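Extracellular solute-binding protein (Conexibacter woesei, PDB 4P98) probably binds a small solute outside the cell membrane and hands it to an ABC transporter, as a lipoprotein of the BMP (PnrA-like) family. Local coordinates at residues 129-134 against 271-276; 157-162 against 206-211. One frame throughout, in Å; residues are numbered along the deposited sequence.

Contact 1 of 2, residues 129-134 against 271-276; sequences GYLDGF and LALGNR
L273 reaches from its loop to two neighbouring side chains of helix 125-137, L131 and Y130, and its two methyls divide the work. L273 CD2 is 3.7 Å from L131 CD2 and 3.8 Å from L131 CB, thus lying along the base of that side chain as well as at its end. L273 CD1 turns to the Y130 ring, where the approach to Y130 CD2 is oblique and looser at 4.4 Å. On the helix, L131 holds CG anti to its backbone N (chi1 -180°), which sends the isobutyl group out from the helix toward the loop. The contact is wholly apolar and buried, and L305 and V298 of helix 294-307 pack on L273 and L131 respectively. Behind L273 the loop is tied down by polar bonds: Q127 OE1 accepts from L273 N, and N275 OD1 takes the A272 N-H at 2.9 Å, tilted 20° from the carbonyl plane. L273 to R276 form a type I beta turn at the exit of the edge strand 268-271. This is leucine packing between a helix and the segment leaving that strand, where the chain probably passes from one lobe to the other, as in the two-lobed periplasmic-binding-protein fold.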
ATOM      1  N   GLY A 129       5.556   6.822   0.349  1.00 18.29           N
ATOM      2  CA  GLY A 129       6.685   7.421   1.043  1.00 19.58           C
ATOM      3  C   GLY A 129       6.396   8.854   1.450  1.00 19.88           C
ATOM      4  O   GLY A 129       6.613   9.238   2.602  1.00 16.69           O
ATOM      5  N   TYR A 130       5.873   9.632   0.502  1.00 19.01           N
ATOM      6  CA  TYR A 130       5.572  11.037   0.760  1.00 18.93           C
ATOM      7  C   TYR A 130       4.618  11.211   1.943  1.00 16.36           C
ATOM      8  O   TYR A 130       4.858  12.052   2.797  1.00 20.45           O
ATOM      9  CB  TYR A 130       5.030  11.729  -0.492  1.00 18.23           C
ATOM     10  CG  TYR A 130       5.020  13.236  -0.376  1.00 17.75           C
ATOM     11  CD1 TYR A 130       6.118  13.985  -0.784  1.00 18.73           C
ATOM     12  CD2 TYR A 130       3.927  13.904   0.162  1.00 19.85           C
ATOM     13  CE1 TYR A 130       6.117  15.364  -0.687  1.00 21.84           C
ATOM     14  CE2 TYR A 130       3.915  15.296   0.261  1.00 19.89           C
ATOM     15  CZ  TYR A 130       5.011  16.015  -0.164  1.00 20.01           C
ATOM     16  OH  TYR A 130       5.028  17.389  -0.049  1.00 23.19           O
ATOM     17  N   LEU A 131       3.558  10.413   2.010  1.00 15.83           N
ATOM     18  CA  LEU A 131       2.613  10.513   3.110  1.00 17.01           C
ATOM     19  C   LEU A 131       3.255  10.138   4.456  1.00 20.46           C
ATOM     20  O   LEU A 131       2.996  10.781   5.478  1.00 17.33           O
ATOM     21  CB  LEU A 131       1.376   9.663   2.840  1.00 16.90           C
ATOM     22  CG  LEU A 131       0.297   9.684   3.912  1.00 16.68           C
ATOM     23  CD1 LEU A 131      -0.178  11.114   4.189  1.00 19.44           C
ATOM     24  CD2 LEU A 131      -0.852   8.790   3.519  1.00 17.22           C
ATOM     25  N   ASP A 132       4.088   9.108   4.466  1.00 21.11           N
ATOM     26  CA  ASP A 132       4.810   8.742   5.695  1.00 22.40           C
ATOM     27  C   ASP A 132       5.681   9.881   6.197  1.00 18.31           C
ATOM     28  O   ASP A 132       5.654  10.223   7.390  1.00 22.09           O
ATOM     29  CB  ASP A 132       5.715   7.533   5.456  1.00 24.50           C
ATOM     30  CG  ASP A 132       4.953   6.288   5.183  1.00 27.99           C
ATOM     31  OD1 ASP A 132       3.824   6.137   5.691  1.00 31.94           O
ATOM     32  OD2 ASP A 132       5.509   5.438   4.457  1.00 43.24           O
ATOM     33  N   GLY A 133       6.456  10.463   5.286  1.00 17.10           N
ATOM     34  CA  GLY A 133       7.352  11.561   5.600  1.00 18.36           C
ATOM     35  C   GLY A 133       6.603  12.809   6.040  1.00 21.66           C
ATOM     36  O   GLY A 133       7.026  13.506   6.965  1.00 20.01           O
ATOM     37  N   PHE A 134       5.480  13.081   5.383  1.00 22.67           N
ATOM     38  CA  PHE A 134       4.638  14.207   5.758  1.00 21.36           C
ATOM     39  C   PHE A 134       4.046  14.040   7.158  1.00 21.43           C
ATOM     40  O   PHE A 134       4.005  14.998   7.926  1.00 22.01           O
ATOM     41  CB  PHE A 134       3.526  14.410   4.734  1.00 21.65           C
ATOM     42  CG  PHE A 134       2.684  15.625   4.999  1.00 20.62           C
ATOM     43  CD1 PHE A 134       1.543  15.535   5.768  1.00 22.91           C
ATOM     44  CD2 PHE A 134       3.052  16.860   4.485  1.00 23.46           C
ATOM     45  CE1 PHE A 134       0.766  16.664   6.021  1.00 24.70           C
ATOM     46  CE2 PHE A 134       2.286  17.991   4.734  1.00 22.93           C
ATOM     47  CZ  PHE A 134       1.143  17.887   5.498  1.00 22.96           C
ATOM     48  N   LEU A 271      -4.633   4.950  -8.062  1.00 12.25           N
ATOM     49  CA  LEU A 271      -4.898   5.116  -6.637  1.00 12.91           C
ATOM     50  C   LEU A 271      -3.828   6.041  -6.098  1.00 12.19           C
ATOM     51  O   LEU A 271      -2.647   5.722  -6.160  1.00 12.16           O
ATOM     52  CB  LEU A 271      -4.904   3.771  -5.906  1.00 13.76           C
ATOM     53  CG  LEU A 271      -6.236   3.017  -5.888  1.00 14.59           C
ATOM     54  CD1 LEU A 271      -6.642   2.562  -7.282  1.00 14.49           C
ATOM     55  CD2 LEU A 271      -6.132   1.831  -4.939  1.00 14.70           C
ATOM     56  N   ALA A 272      -4.234   7.205  -5.599  1.00 12.41           N
ATOM     57  CA  ALA A 272      -3.280   8.249  -5.221  1.00 13.26           C
ATOM     58  C   ALA A 272      -3.745   9.053  -4.009  1.00 13.14           C
ATOM     59  O   ALA A 272      -4.872   8.906  -3.549  1.00 13.84           O
ATOM     60  CB  ALA A 272      -3.040   9.183  -6.408  1.00 13.50           C
ATOM     61  N   LEU A 273      -2.860   9.910  -3.491  1.00 13.76           N
ATOM     62  CA  LEU A 273      -3.204  10.733  -2.329  1.00 16.74           C
ATOM     63  C   LEU A 273      -4.338  11.680  -2.661  1.00 17.45           C
ATOM     64  O   LEU A 273      -5.282  11.822  -1.885  1.00 16.10           O
ATOM     65  CB  LEU A 273      -1.996  11.532  -1.857  1.00 18.82           C
ATOM     66  CG  LEU A 273      -0.870  10.717  -1.224  1.00 20.32           C
ATOM     67  CD1 LEU A 273       0.410  11.533  -1.181  1.00 21.52           C
ATOM     68  CD2 LEU A 273      -1.277  10.261   0.164  1.00 20.88           C
ATOM     69  N   GLY A 274      -4.254  12.284  -3.843  1.00 17.41           N
ATOM     70  CA  GLY A 274      -5.253  13.236  -4.313  1.00 17.56           C
ATOM     71  C   GLY A 274      -6.677  12.724  -4.381  1.00 16.89           C
ATOM     72  O   GLY A 274      -7.603  13.469  -4.123  1.00 19.81           O
ATOM     73  N   ASN A 275      -6.860  11.455  -4.733  1.00 16.32           N
ATOM     74  CA  ASN A 275      -8.200  10.850  -4.834  1.00 16.08           C
ATOM     75  C   ASN A 275      -8.566   9.868  -3.705  1.00 14.89           C
ATOM     76  O   ASN A 275      -9.557   9.143  -3.814  1.00 17.03           O
ATOM     77  CB  ASN A 275      -8.373  10.171  -6.206  1.00 16.86           C
ATOM     78  CG  ASN A 275      -7.304   9.115  -6.486  1.00 17.17           C
ATOM     79  OD1 ASN A 275      -6.831   8.453  -5.585  1.00 15.43           O
ATOM     80  ND2 ASN A 275      -6.917   8.980  -7.745  1.00 18.65           N
ATOM     81  N   ARG A 276      -7.773   9.848  -2.630  1.00 15.56           N
ATOM     82  CA  ARG A 276      -8.007   8.956  -1.467  1.00 19.76           C
ATOM     83  C   ARG A 276      -7.902   7.451  -1.808  1.00 17.79           C
ATOM     84  O   ARG A 276      -8.446   6.592  -1.104  1.00 15.98           O
ATOM     85  CB  ARG A 276      -9.313   9.328  -0.741  1.00 23.74           C
ATOM     86  CG  ARG A 276      -9.312  10.792  -0.271  1.00 29.83           C
ATOM     87  CD  ARG A 276     -10.479  11.150   0.652  1.00 34.56           C
ATOM     88  NE  ARG A 276     -10.767  10.079   1.605  1.00 38.18           N
ATOM     89  CZ  ARG A 276     -10.190   9.914   2.797  1.00 44.85           C
ATOM     90  NH1 ARG A 276      -9.269  10.766   3.252  1.00 51.65           N
ATOM     91  NH2 ARG A 276     -10.540   8.872   3.547  1.00 48.15           N
TER

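Contact 2 of 2, residues 157-162 against 206-211; sequences LATHKG and VATDDG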
ATOM      1  N   LEU A 157      14.061   2.741  -3.377  1.00 14.37           N
ATOM      2  CA  LEU A 157      14.753   4.044  -3.397  1.00 15.46           C
ATOM      3  C   LEU A 157      13.771   5.201  -3.681  1.00 15.39           C
ATOM      4  O   LEU A 157      13.876   6.289  -3.096  1.00 14.48           O
ATOM      5  CB  LEU A 157      15.878   4.029  -4.428  1.00 15.41           C
ATOM      6  CG  LEU A 157      17.058   3.086  -4.170  1.00 15.56           C
ATOM      7  CD1 LEU A 157      18.028   3.098  -5.340  1.00 16.13           C
ATOM      8  CD2 LEU A 157      17.767   3.467  -2.884  1.00 17.30           C
ATOM      9  N   ALA A 158      12.797   4.943  -4.543  1.00 15.78           N
ATOM     10  CA  ALA A 158      11.740   5.927  -4.822  1.00 16.97           C
ATOM     11  C   ALA A 158      10.863   6.191  -3.580  1.00 17.55           C
ATOM     12  O   ALA A 158      10.541   7.357  -3.263  1.00 16.86           O
ATOM     13  CB  ALA A 158      10.892   5.479  -5.999  1.00 16.48           C
ATOM     14  N   THR A 159      10.506   5.123  -2.869  1.00 15.02           N
ATOM     15  CA  THR A 159       9.730   5.248  -1.645  1.00 15.21           C
ATOM     16  C   THR A 159      10.470   6.136  -0.646  1.00 15.96           C
ATOM     17  O   THR A 159       9.874   7.034  -0.035  1.00 15.85           O
ATOM     18  CB  THR A 159       9.440   3.873  -1.004  1.00 15.21           C
ATOM     19  OG1 THR A 159       8.741   3.023  -1.943  1.00 16.94           O
ATOM     20  CG2 THR A 159       8.583   4.032   0.238  1.00 16.67           C
ATOM     21  N   HIS A 160      11.764   5.875  -0.480  1.00 15.23           N
ATOM     22  CA  HIS A 160      12.603   6.636   0.448  1.00 16.15           C
ATOM     23  C   HIS A 160      12.835   8.080   0.032  1.00 17.68           C
ATOM     24  O   HIS A 160      12.914   8.969   0.895  1.00 16.69           O
ATOM     25  CB  HIS A 160      13.930   5.928   0.666  1.00 16.36           C
ATOM     26  CG  HIS A 160      13.821   4.781   1.613  1.00 16.17           C
ATOM     27  ND1 HIS A 160      14.460   4.760   2.832  1.00 19.34           N
ATOM     28  CD2 HIS A 160      13.104   3.637   1.546  1.00 16.91           C
ATOM     29  CE1 HIS A 160      14.162   3.639   3.465  1.00 18.94           C
ATOM     30  NE2 HIS A 160      13.337   2.943   2.709  1.00 17.52           N
ATOM     31  N   LYS A 161      12.967   8.317  -1.269  1.00 17.87           N
ATOM     32  CA  LYS A 161      13.039   9.686  -1.787  1.00 19.90           C
ATOM     33  C   LYS A 161      11.742  10.433  -1.440  1.00 18.00           C
ATOM     34  O   LYS A 161      11.776  11.611  -1.071  1.00 20.53           O
ATOM     35  CB  LYS A 161      13.315   9.677  -3.298  1.00 21.27           C
ATOM     36  CG  LYS A 161      13.811  10.996  -3.858  1.00 26.49           C
ATOM     37  CD  LYS A 161      14.344  10.841  -5.274  1.00 29.41           C
ATOM     38  CE  LYS A 161      14.886  12.156  -5.811  1.00 31.31           C
ATOM     39  NZ  LYS A 161      15.244  12.035  -7.252  1.00 33.87           N
ATOM     40  N   GLY A 162      10.611   9.735  -1.530  1.00 16.96           N
ATOM     41  CA  GLY A 162       9.314  10.258  -1.105  1.00 18.29           C
ATOM     42  C   GLY A 162       9.249  10.647   0.360  1.00 19.10           C
ATOM     43  O   GLY A 162       8.780  11.740   0.701  1.00 16.75           O
ATOM     44  N   VAL A 206      10.563   4.976  10.858  1.00 14.85           N
ATOM     45  CA  VAL A 206       9.669   4.730   9.733  1.00 14.71           C
ATOM     46  C   VAL A 206      10.084   3.457   8.999  1.00 12.73           C
ATOM     47  O   VAL A 206      11.220   3.336   8.593  1.00 13.04           O
ATOM     48  CB  VAL A 206       9.706   5.902   8.735  1.00 16.09           C
ATOM     49  CG1 VAL A 206       8.648   5.715   7.657  1.00 16.98           C
ATOM     50  CG2 VAL A 206       9.503   7.220   9.464  1.00 18.06           C
ATOM     51  N   ALA A 207       9.140   2.537   8.835  1.00 13.32           N
ATOM     52  CA  ALA A 207       9.345   1.286   8.103  1.00 14.17           C
ATOM     53  C   ALA A 207       8.823   1.391   6.677  1.00 15.63           C
ATOM     54  O   ALA A 207       7.668   1.785   6.463  1.00 14.68           O
ATOM     55  CB  ALA A 207       8.619   0.154   8.804  1.00 14.07           C
ATOM     56  N   THR A 208       9.643   0.997   5.708  1.00 14.30           N
ATOM     57  CA  THR A 208       9.156   0.844   4.329  1.00 14.79           C
ATOM     58  C   THR A 208       9.057  -0.605   3.881  1.00 16.16           C
ATOM     59  O   THR A 208       8.467  -0.893   2.837  1.00 14.29           O
ATOM     60  CB  THR A 208      10.023   1.604   3.332  1.00 15.71           C
ATOM     61  OG1 THR A 208      11.354   1.097   3.358  1.00 16.26           O
ATOM     62  CG2 THR A 208      10.021   3.078   3.673  1.00 16.60           C
ATOM     63  N   ASP A 209       9.647  -1.519   4.643  1.00 14.79           N
ATOM     64  CA  ASP A 209       9.444  -2.927   4.391  1.00 17.03           C
ATOM     65  C   ASP A 209       8.427  -3.441   5.432  1.00 17.98           C
ATOM     66  O   ASP A 209       7.470  -2.738   5.737  1.00 18.26           O
ATOM     67  CB  ASP A 209      10.783  -3.680   4.410  1.00 17.97           C
ATOM     68  CG  ASP A 209      10.681  -5.059   3.766  1.00 21.93           C
ATOM     69  OD1 ASP A 209      10.432  -5.137   2.553  1.00 25.63           O
ATOM     70  OD2 ASP A 209      10.815  -6.068   4.478  1.00 23.15           O
ATOM     71  N   ASP A 210       8.614  -4.631   5.996  1.00 15.66           N
ATOM     72  CA  ASP A 210       7.602  -5.203   6.870  1.00 16.98           C
ATOM     73  C   ASP A 210       7.366  -4.342   8.115  1.00 16.03           C
ATOM     74  O   ASP A 210       6.226  -4.010   8.444  1.00 16.59           O
ATOM     75  CB  ASP A 210       7.976  -6.631   7.271  1.00 18.87           C
ATOM     76  CG  ASP A 210       6.937  -7.261   8.173  1.00 19.61           C
ATOM     77  OD1 ASP A 210       7.010  -7.045   9.388  1.00 17.72           O
ATOM     78  OD2 ASP A 210       6.023  -7.947   7.674  1.00 25.10           O
ATOM     79  N   GLY A 211       8.448  -3.989   8.792  1.00 13.12           N
ATOM     80  CA  GLY A 211       8.379  -3.152   9.978  1.00 14.65           C
ATOM     81  C   GLY A 211       8.346  -3.861  11.336  1.00 14.83           C
ATOM     82  O   GLY A 211       8.591  -3.218  12.337  1.00 14.45           O
TER
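T208 carries the whole contact from the side of residues 206-211, meeting T159 and H160 on consecutive positions of helix 154-170. The chain comes to it along strand 205-207, where V206 sets its side chain against A147 and V145 of the adjacent strand 144-149 and against I163 of the helix, and A207 points its CB away from residues 157-162. At T208 the strand has ended and the side chain faces the helix. Its chi1 of 61° puts OG1 between the backbone N and the carbonyl carbon and leaves CG2 anti to that carbon: the hydroxyl bonds the imidazole, while the methyl lies between T159 and H160. T208 OG1 sits at the ring edge, near its plane, hydrogen-bonded to H160 NE2 at 2.8 Å; the angle of 146° is somewhat bent. T208 CG2 packs 3.8 Å from T159 CG2 and comes within 3.5 Å of H160 NE2. T159 OG1 bonds back to F155 O. H160 ND1 bonds to E178 OE1, the Y180 ring meets the imidazole at about 45°, and T208 OG1 has a weak second bond to V148 O. Beyond T208, D209 swings its carboxylate to Y185 N, D210 makes a salt bridge with R212, and G211, at the N-cap of helix 212-221, gives its N-H to E190. Held at both nitrogens, the imidazole has its rotation fixed, and E178 would probably favour a proton on ND1. The direction at NE2 stays open: if the hydroxyl gives its hydrogen to V148 O, NE2 must donate and the ring would probably be protonated at both nitrogens; if to NE2, the ring can be neutral.

The centres of contact 1 and contact 2 lie about 13 Å apart, and their residues touch directly: Y130 CD1 is 3.8 Å from G162 O, and G129 CA is 4.0 Å from T159 CG2. Helices 125-137 and 154-170 therefore lie against each other, one serving each contact. In chain order 129-134 comes first, then 157-162 and 206-211, and 271-276 last, so contact 2 falls entirely between the two halves of contact 1. Contact 2 lies within the lobe built on the five-stranded parallel sheet. Contact 1 sets the segment leaving the six-stranded sheet against helix 125-137, which packs on helix 154-170 of the other lobe, placing it at the junction of the lobes.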